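Local coordinates for acetyltransferase, GNAT family (Colwellia psychrerythraea, PDB 3IWG), which probably works as an acyltransferase, most likely moving an acetyl group from acetyl-CoA to an acceptor that is not known, at residues Lys21-Ser26 / Thr104-Tyr109; Leu67-Gln72 / Leu77-Leu82; Glu81-Ile86 / Leu114-Thr119. All coordinates share one frame; numbering follows the deposited sequence.

Contact 1 (Lys21-Ser26 / Thr104-Tyr109); sequences KAYFDS and TAELNY
The phenol of Tyr23 reaches from helix 17-26 across to the start of helix 107-116, where its OH comes to 3.6 Å from CD2 of Tyr109. In terms of the GNAT fold, the first helix here meets the corner at which the fifth strand, 99-103, runs into the fourth helix. The phenol approaches the Tyr109 ring obliquely. The separation between Tyr23 OH and Glu106 OE1 is shorter than is credible and leaves the relation of that pair doubtful. The other carboxylate oxygen, OE2, is hydrogen-bonded to Ser103 OG, which keeps this acidic group anchored although the residue is buried.

A water links the two segments. It lies 2.8 Å from Leu107 N, accepting that hydrogen, and 3.2 Å from Ser26 O, to which it donates. Glu106 holds the N-cap position, and Leu107 is the first residue of the helix; its amide has no helical carbonyl partner, so a water suits the place.

Further out, the first torsion of Tyr23 sets CG opposite the backbone N (chi1 178°) and sends the long side chain out from the helix towards the neighbouring corner. Tyrosine fits because its ring fills buried space between the helices and is long enough for the hydroxyl to end beside the Tyr109 ring, at the helix start. His36 of helix 33-39 touches both Tyr23 and Glu106, and Tyr109 packs in turn on strands 65-71 and 99-103. On the helix itself, Ser26 turns its hydroxyl back towards Tyr23 O, though the modelled distance is suspiciously short, and Tyr23 CD2 sits over the centre of the Phe24 ring, 4.0 Å above its plane.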
loop_
_atom_site.group_PDB
_atom_site.type_symbol
_atom_site.label_atom_id
_atom_site.label_comp_id
_atom_site.label_asym_id
_atom_site.label_seq_id
_atom_site.Cartn_x
_atom_site.Cartn_y
_atom_site.Cartn_z
ATOM N N LYS A 21 16.455 17.139 -6.425
ATOM C CA LYS A 21 17.726 16.425 -6.495
ATOM C C LYS A 21 18.872 17.250 -5.885
ATOM O O LYS A 21 19.753 16.707 -5.187
ATOM C CB LYS A 21 18.038 15.973 -7.941
ATOM C CG LYS A 21 19.360 15.169 -8.080
ATOM C CD LYS A 21 19.632 14.690 -9.535
ATOM C CE LYS A 21 20.990 13.879 -9.674
ATOM N NZ LYS A 21 22.148 14.366 -8.789
ATOM N N ALA A 22 18.853 18.554 -6.088
ATOM C CA ALA A 22 19.882 19.390 -5.480
ATOM C C ALA A 22 19.668 19.454 -3.981
ATOM O O ALA A 22 20.634 19.397 -3.206
ATOM C CB ALA A 22 19.876 20.762 -6.078
ATOM N N TYR A 23 18.402 19.543 -3.559
ATOM C CA TYR A 23 18.082 19.527 -2.122
ATOM C C TYR A 23 18.730 18.325 -1.438
ATOM O O TYR A 23 19.507 18.491 -0.528
ATOM C CB TYR A 23 16.583 19.537 -1.919
ATOM C CG TYR A 23 16.159 19.485 -0.476
ATOM C CD1 TYR A 23 16.378 20.556 0.368
ATOM C CD2 TYR A 23 15.517 18.390 0.028
ATOM C CE1 TYR A 23 15.981 20.527 1.692
ATOM C CE2 TYR A 23 15.093 18.344 1.345
ATOM C CZ TYR A 23 15.357 19.410 2.179
ATOM O OH TYR A 23 14.951 19.378 3.473
ATOM N N PHE A 24 18.514 17.144 -2.000
ATOM C CA PHE A 24 19.037 15.901 -1.449
ATOM C C PHE A 24 20.562 15.777 -1.549
ATOM O O PHE A 24 21.205 15.339 -0.582
ATOM C CB PHE A 24 18.333 14.699 -2.078
ATOM C CG PHE A 24 16.858 14.581 -1.647
ATOM C CD1 PHE A 24 16.519 14.383 -0.313
ATOM C CD2 PHE A 24 15.826 14.688 -2.561
ATOM C CE1 PHE A 24 15.177 14.293 0.088
ATOM C CE2 PHE A 24 14.502 14.616 -2.164
ATOM C CZ PHE A 24 14.181 14.423 -0.831
ATOM N N ASP A 25 21.124 16.161 -2.694
ATOM C CA ASP A 25 22.578 16.212 -2.837
ATOM C C ASP A 25 23.263 17.059 -1.738
ATOM O O ASP A 25 24.319 16.670 -1.242
ATOM C CB ASP A 25 22.987 16.769 -4.213
ATOM C CG ASP A 25 22.824 15.751 -5.326
ATOM O OD1 ASP A 25 22.542 14.580 -4.990
ATOM O OD2 ASP A 25 22.972 16.108 -6.531
ATOM N N SER A 26 22.615 18.154 -1.333
ATOM C CA SER A 26 23.141 19.045 -0.334
ATOM C C SER A 26 23.149 18.402 1.060
ATOM O O SER A 26 23.863 18.887 1.884
ATOM C CB SER A 26 22.316 20.356 -0.281
ATOM O OG SER A 26 21.044 20.176 0.430
ATOM N N THR A 104 19.377 18.043 11.460
ATOM C CA THR A 104 20.707 18.568 11.534
ATOM C C THR A 104 21.576 18.305 10.316
ATOM O O THR A 104 22.730 18.759 10.295
ATOM C CB THR A 104 21.388 17.991 12.770
ATOM O OG1 THR A 104 21.504 16.571 12.624
ATOM C CG2 THR A 104 20.539 18.335 14.017
ATOM N N ALA A 105 21.038 17.597 9.301
ATOM C CA ALA A 105 21.773 17.307 8.079
ATOM C C ALA A 105 21.305 18.199 6.960
ATOM O O ALA A 105 21.854 18.112 5.827
ATOM C CB ALA A 105 21.584 15.824 7.661
ATOM N N GLU A 106 20.278 19.027 7.218
ATOM C CA GLU A 106 19.875 20.016 6.193
ATOM C C GLU A 106 20.241 21.436 6.660
ATOM O O GLU A 106 19.465 22.133 7.328
ATOM C CB GLU A 106 18.387 19.879 5.828
ATOM C CG GLU A 106 17.911 18.422 5.519
ATOM C CD GLU A 106 16.538 18.105 6.119
ATOM O OE1 GLU A 106 15.525 18.506 5.515
ATOM O OE2 GLU A 106 16.484 17.444 7.195
ATOM N N LEU A 107 21.451 21.857 6.297
ATOM C CA LEU A 107 22.124 22.940 7.027
ATOM C C LEU A 107 21.427 24.240 6.756
ATOM O O LEU A 107 21.080 24.959 7.681
ATOM C CB LEU A 107 23.610 22.999 6.649
ATOM C CG LEU A 107 24.513 21.835 7.110
ATOM C CD1 LEU A 107 25.959 21.950 6.553
ATOM C CD2 LEU A 107 24.511 21.690 8.621
ATOM N N ASN A 108 21.178 24.527 5.486
ATOM C CA ASN A 108 20.535 25.782 5.119
ATOM C C ASN A 108 19.134 25.918 5.664
ATOM O O ASN A 108 18.743 26.955 6.142
ATOM C CB ASN A 108 20.545 25.978 3.616
ATOM C CG ASN A 108 21.875 26.523 3.104
ATOM O OD1 ASN A 108 22.514 25.926 2.238
ATOM N ND2 ASN A 108 22.269 27.678 3.604
ATOM N N TYR A 109 18.367 24.850 5.616
ATOM C CA TYR A 109 16.966 24.911 6.039
ATOM C C TYR A 109 16.974 25.021 7.542
ATOM O O TYR A 109 16.245 25.825 8.133
ATOM C CB TYR A 109 16.253 23.657 5.473
ATOM C CG TYR A 109 14.875 23.279 5.976
ATOM C CD1 TYR A 109 13.995 24.213 6.470
ATOM C CD2 TYR A 109 14.448 21.955 5.907
ATOM C CE1 TYR A 109 12.722 23.851 6.891
ATOM C CE2 TYR A 109 13.191 21.590 6.344
ATOM C CZ TYR A 109 12.330 22.534 6.835
ATOM O OH TYR A 109 11.082 22.160 7.322
HETATM O O HOH W 1 22.848 21.075 4.006
#

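Contact 2 (Leu67-Gln72 / Leu77-Leu82); sequences LQYYLQ and LCSQEL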
loop_
_atom_site.group_PDB
_atom_site.type_symbol
_atom_site.label_atom_id
_atom_site.label_comp_id
_atom_site.label_asym_id
_atom_site.label_seq_id
_atom_site.Cartn_x
_atom_site.Cartn_y
_atom_site.Cartn_z
ATOM N N LEU A 67 8.271 20.771 5.883
ATOM C CA LEU A 67 8.999 19.535 5.835
ATOM C C LEU A 67 10.267 19.724 5.021
ATOM O O LEU A 67 11.242 19.048 5.274
ATOM C CB LEU A 67 8.116 18.399 5.213
ATOM C CG LEU A 67 6.885 17.863 6.014
ATOM C CD1 LEU A 67 6.284 16.521 5.423
ATOM C CD2 LEU A 67 7.151 17.632 7.518
ATOM N N GLN A 68 10.227 20.597 4.010
ATOM C CA GLN A 68 11.360 20.817 3.096
ATOM C C GLN A 68 11.372 22.292 2.675
ATOM O O GLN A 68 10.305 22.912 2.556
ATOM C CB GLN A 68 11.236 19.931 1.847
ATOM C CG GLN A 68 11.275 18.446 2.109
ATOM C CD GLN A 68 11.186 17.590 0.817
ATOM O OE1 GLN A 68 10.619 18.014 -0.181
ATOM N NE2 GLN A 68 11.729 16.367 0.866
ATOM N N TYR A 69 12.570 22.829 2.482
ATOM C CA TYR A 69 12.778 24.198 2.009
ATOM C C TYR A 69 14.114 24.268 1.268
ATOM O O TYR A 69 15.130 23.697 1.711
ATOM C CB TYR A 69 12.805 25.163 3.159
ATOM C CG TYR A 69 13.126 26.604 2.772
ATOM C CD1 TYR A 69 14.440 27.046 2.594
ATOM C CD2 TYR A 69 12.099 27.534 2.601
ATOM C CE1 TYR A 69 14.710 28.389 2.231
ATOM C CE2 TYR A 69 12.355 28.840 2.237
ATOM C CZ TYR A 69 13.656 29.267 2.079
ATOM O OH TYR A 69 13.847 30.569 1.756
ATOM N N TYR A 70 14.115 24.931 0.128
ATOM C CA TYR A 70 15.327 25.012 -0.658
ATOM C C TYR A 70 15.244 26.208 -1.588
ATOM O O TYR A 70 14.235 26.384 -2.276
ATOM C CB TYR A 70 15.546 23.733 -1.465
ATOM C CG TYR A 70 16.754 23.792 -2.341
ATOM C CD1 TYR A 70 17.989 23.441 -1.844
ATOM C CD2 TYR A 70 16.676 24.252 -3.645
ATOM C CE1 TYR A 70 19.117 23.509 -2.603
ATOM C CE2 TYR A 70 17.812 24.320 -4.443
ATOM C CZ TYR A 70 19.043 23.961 -3.906
ATOM O OH TYR A 70 20.195 24.033 -4.654
ATOM N N LEU A 71 16.305 27.012 -1.601
ATOM C CA LEU A 71 16.531 28.071 -2.615
ATOM C C LEU A 71 17.862 27.874 -3.296
ATOM O O LEU A 71 18.850 27.534 -2.648
ATOM C CB LEU A 71 16.576 29.444 -1.960
ATOM C CG LEU A 71 15.405 30.337 -2.316
ATOM C CD1 LEU A 71 15.554 31.678 -1.622
ATOM C CD2 LEU A 71 15.283 30.523 -3.820
ATOM N N GLN A 72 17.918 28.100 -4.593
ATOM C CA GLN A 72 19.210 28.060 -5.253
ATOM C C GLN A 72 20.268 28.850 -4.433
ATOM O O GLN A 72 19.970 29.869 -3.760
ATOM C CB GLN A 72 19.126 28.524 -6.695
ATOM C CG GLN A 72 18.862 27.363 -7.637
ATOM C CD GLN A 72 18.224 27.798 -8.920
ATOM O OE1 GLN A 72 18.141 28.999 -9.196
ATOM N NE2 GLN A 72 17.750 26.833 -9.717
ATOM N N LEU A 77 20.492 36.196 0.834
ATOM C CA LEU A 77 19.837 37.336 1.544
ATOM C C LEU A 77 18.332 37.329 1.369
ATOM O O LEU A 77 17.547 37.416 2.327
ATOM C CB LEU A 77 20.391 38.679 1.089
ATOM C CG LEU A 77 21.151 39.509 2.132
ATOM C CD1 LEU A 77 21.622 40.816 1.493
ATOM C CD2 LEU A 77 20.297 39.766 3.399
ATOM N N CYS A 78 17.937 37.199 0.115
ATOM C CA CYS A 78 16.542 37.013 -0.183
ATOM C C CYS A 78 16.010 35.760 0.545
ATOM O O CYS A 78 14.877 35.771 1.006
ATOM C CB CYS A 78 16.331 37.021 -1.698
ATOM S SG CYS A 78 16.908 38.597 -2.412
ATOM N N SER A 79 16.843 34.738 0.730
ATOM C CA SER A 79 16.386 33.496 1.360
ATOM C C SER A 79 15.876 33.733 2.789
ATOM O O SER A 79 14.830 33.187 3.197
ATOM C CB SER A 79 17.487 32.415 1.346
ATOM O OG SER A 79 16.969 31.142 1.686
ATOM N N GLN A 80 16.611 34.559 3.525
ATOM C CA GLN A 80 16.271 34.913 4.881
ATOM C C GLN A 80 15.006 35.742 4.916
ATOM O O GLN A 80 14.146 35.517 5.769
ATOM C CB GLN A 80 17.439 35.684 5.534
ATOM C CG GLN A 80 18.757 34.895 5.567
ATOM C CD GLN A 80 19.910 35.619 6.265
ATOM O OE1 GLN A 80 21.031 35.604 5.765
ATOM N NE2 GLN A 80 19.646 36.236 7.427
ATOM N N GLU A 81 14.915 36.723 4.019
ATOM C CA GLU A 81 13.722 37.572 3.879
ATOM C C GLU A 81 12.548 36.643 3.645
ATOM O O GLU A 81 11.528 36.715 4.333
ATOM C CB GLU A 81 13.832 38.534 2.671
ATOM C CG GLU A 81 14.668 39.797 2.841
ATOM C CD GLU A 81 14.578 40.771 1.613
ATOM O OE1 GLU A 81 13.893 41.816 1.719
ATOM O OE2 GLU A 81 15.192 40.513 0.543
ATOM N N LEU A 82 12.719 35.736 2.692
ATOM C CA LEU A 82 11.669 34.758 2.332
ATOM C C LEU A 82 11.193 33.884 3.504
ATOM O O LEU A 82 10.029 33.914 3.909
ATOM C CB LEU A 82 12.144 33.882 1.168
ATOM C CG LEU A 82 11.114 32.856 0.662
ATOM C CD1 LEU A 82 9.757 33.518 0.305
ATOM C CD2 LEU A 82 11.676 32.064 -0.507
#
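Leu82 and Tyr69 pack where helix 76-87 lies on strand 65-71. Along the Leu82 side chain, CB lies 3.8 Å from Tyr69 OH, and CG is 3.7 Å from the same oxygen. Beyond the branch, CD2 approaches Tyr69 OH to 3.5 Å and reaches past it to Leu71 CD1 at 4.1 Å. Leu82 CG stands opposite its backbone N (chi1 -178°), which carries the branched end over the strand; leucine suits this buried position because one methyl can serve both strand residues.

Tyr69 and Leu71 are two apart on the strand, so both direct their CB atoms to the helix while Tyr70 between them turns its own away. Ser79 OG meets the rim of the Tyr69 ring in its plane and shares a hydrogen bond of 3.2 Å with Tyr69 OH; either hydroxyl could be the donor. Serine is small enough to leave room for Leu71 CD1 against its CB, at 3.6 Å. Phe48 meets the Tyr69 ring, and Leu112 of helix 107-116 touches both Tyr69 and Ser79.

The axes of strand 67-71 and helix 77-82 run roughly antiparallel (147°), 9.8 Å apart. Such packing of a helix back along the strand before it belongs to the beta-alpha-beta unit 65-71, 76-87, 99-103, which matches the fourth strand, third helix and fifth strand of the GNAT fold.

Contact 3 (Glu81-Ile86 / Leu114-Thr119); sequences ELFTLI and LDNSAT
Thr84 and Asn116 supply the polar part of this helix-to-helix contact. Thr84 OG1 is 2.9 Å from Asn116 OD1, close enough to bond, but its single proton may go instead to Gln80 O, one turn back along its own helix. The other end of the amide is committed, since Asn116 ND2 is hydrogen-bonded to Leu112 O. With CG placed opposite the carbonyl carbon (chi1 -64°), the Asn116 side chain can both hold to its own last turn and present its oxygen to the neighbouring helix, a double task well matched to asparagine.

In the GNAT fold these are the third and fourth helices, 76-87 and 107-116. The second of them ends at Asn116, and the chain passes at Ser117 into strand 117-129, whose start carries a classic bulge opposite Glu272.

The remaining contact is an amide beside a ring. Phe83 CD1 comes within 3.4 Å of Asn116 ND2, the amide lying oblique to the ring with the two planes 33° apart. Phenylalanine suits the place as a buried, flat, apolar ring between Tyr69, which meets it edge-to-face, and Leu112 and Cys113 of helix 107-116.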
loop_
_atom_site.group_PDB
_atom_site.type_symbol
_atom_site.label_atom_id
_atom_site.label_comp_id
_atom_site.label_asym_id
_atom_site.label_seq_id
_atom_site.Cartn_x
_atom_site.Cartn_y
_atom_site.Cartn_z
ATOM N N GLU A 81 14.915 36.723 4.019
ATOM C CA GLU A 81 13.722 37.572 3.879
ATOM C C GLU A 81 12.548 36.643 3.645
ATOM O O GLU A 81 11.528 36.715 4.333
ATOM C CB GLU A 81 13.832 38.534 2.671
ATOM C CG GLU A 81 14.668 39.797 2.841
ATOM C CD GLU A 81 14.578 40.771 1.613
ATOM O OE1 GLU A 81 13.893 41.816 1.719
ATOM O OE2 GLU A 81 15.192 40.513 0.543
ATOM N N LEU A 82 12.719 35.736 2.692
ATOM C CA LEU A 82 11.669 34.758 2.332
ATOM C C LEU A 82 11.193 33.884 3.504
ATOM O O LEU A 82 10.029 33.914 3.909
ATOM C CB LEU A 82 12.144 33.882 1.168
ATOM C CG LEU A 82 11.114 32.856 0.662
ATOM C CD1 LEU A 82 9.757 33.518 0.305
ATOM C CD2 LEU A 82 11.676 32.064 -0.507
ATOM N N PHE A 83 12.110 33.135 4.077
ATOM C CA PHE A 83 11.761 32.279 5.189
ATOM C C PHE A 83 11.058 33.029 6.322
ATOM O O PHE A 83 10.077 32.535 6.867
ATOM C CB PHE A 83 12.996 31.539 5.717
ATOM C CG PHE A 83 12.661 30.305 6.518
ATOM C CD1 PHE A 83 12.286 30.404 7.844
ATOM C CD2 PHE A 83 12.711 29.055 5.928
ATOM C CE1 PHE A 83 11.970 29.299 8.538
ATOM C CE2 PHE A 83 12.421 27.943 6.638
ATOM C CZ PHE A 83 12.049 28.054 7.936
ATOM N N THR A 84 11.568 34.204 6.686
ATOM C CA THR A 84 10.947 35.038 7.717
ATOM C C THR A 84 9.497 35.386 7.359
ATOM O O THR A 84 8.606 35.225 8.171
ATOM C CB THR A 84 11.771 36.347 7.958
ATOM O OG1 THR A 84 13.040 36.019 8.550
ATOM C CG2 THR A 84 11.010 37.344 8.855
ATOM N N LEU A 85 9.272 35.878 6.147
ATOM C CA LEU A 85 7.924 36.185 5.647
ATOM C C LEU A 85 7.003 34.986 5.789
ATOM O O LEU A 85 5.883 35.089 6.287
ATOM C CB LEU A 85 8.009 36.574 4.165
ATOM C CG LEU A 85 6.753 36.746 3.309
ATOM C CD1 LEU A 85 5.868 37.835 3.855
ATOM C CD2 LEU A 85 7.170 37.127 1.902
ATOM N N ILE A 86 7.492 33.835 5.348
ATOM C CA ILE A 86 6.708 32.601 5.420
ATOM C C ILE A 86 6.490 32.165 6.867
ATOM O O ILE A 86 5.370 31.821 7.213
ATOM C CB ILE A 86 7.336 31.446 4.608
ATOM C CG1 ILE A 86 7.516 31.842 3.138
ATOM C CG2 ILE A 86 6.438 30.218 4.653
ATOM C CD1 ILE A 86 8.533 31.002 2.409
ATOM N N LEU A 114 16.299 27.818 12.959
ATOM C CA LEU A 114 16.968 28.347 14.153
ATOM C C LEU A 114 16.675 29.827 14.301
ATOM O O LEU A 114 16.205 30.218 15.345
ATOM C CB LEU A 114 18.481 28.080 14.127
ATOM C CG LEU A 114 18.802 26.607 14.390
ATOM C CD1 LEU A 114 20.231 26.238 14.051
ATOM C CD2 LEU A 114 18.451 26.257 15.834
ATOM N N ASP A 115 16.879 30.605 13.227
ATOM C CA ASP A 115 16.691 32.067 13.229
ATOM C C ASP A 115 15.287 32.464 13.603
ATOM O O ASP A 115 15.061 33.455 14.278
ATOM C CB ASP A 115 16.956 32.678 11.816
ATOM C CG ASP A 115 18.459 32.682 11.404
ATOM O OD1 ASP A 115 19.321 32.464 12.287
ATOM O OD2 ASP A 115 18.781 32.927 10.205
ATOM N N ASN A 116 14.312 31.682 13.158
ATOM C CA ASN A 116 12.953 32.169 13.204
ATOM C C ASN A 116 12.044 31.467 14.155
ATOM O O ASN A 116 10.854 31.752 14.157
ATOM C CB ASN A 116 12.359 32.069 11.817
ATOM C CG ASN A 116 13.056 32.928 10.860
ATOM O OD1 ASN A 116 12.779 34.118 10.780
ATOM N ND2 ASN A 116 13.970 32.337 10.096
ATOM N N SER A 117 12.570 30.550 14.953
ATOM C CA SER A 117 11.678 29.723 15.781
ATOM C C SER A 117 11.701 30.163 17.222
ATOM O O SER A 117 12.693 30.705 17.701
ATOM C CB SER A 117 12.062 28.258 15.674
ATOM O OG SER A 117 12.042 27.862 14.313
ATOM N N ALA A 118 10.596 29.917 17.904
ATOM C CA ALA A 118 10.484 30.240 19.312
ATOM C C ALA A 118 10.993 29.059 20.125
ATOM O O ALA A 118 11.893 29.223 20.951
ATOM C CB ALA A 118 9.021 30.534 19.684
ATOM N N THR A 119 10.405 27.873 19.908
ATOM C CA THR A 119 10.714 26.699 20.724
ATOM C C THR A 119 11.032 25.490 19.873
ATOM O O THR A 119 10.902 25.500 18.628
ATOM C CB THR A 119 9.563 26.359 21.700
ATOM O OG1 THR A 119 8.362 26.119 20.948
ATOM C CG2 THR A 119 9.336 27.499 22.758
#

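In the fold
All three contacts are largely buried and lie on the same side of the chain's centre, in its N-terminal GNAT-like half. Contact 1 alone has an exposed touching residue, Ser26; contacts 2 and 3 have none. Contacts 2 and 3 are about 10 Å apart between centres and share helix 76-87, one turning it to strand 65-71, the other to helix 107-116. Contact 1 grips the opposite end of helix 107-116, and its Tyr109 packs on Phe83 of contact 3. Their chemistry differs: contact 2 mixes leucine packing with a hydroxyl pair, contact 3 sets one amide between a hydroxyl and a ring, and contact 1, where a helix begins, joins tyrosine rings with a bridging water.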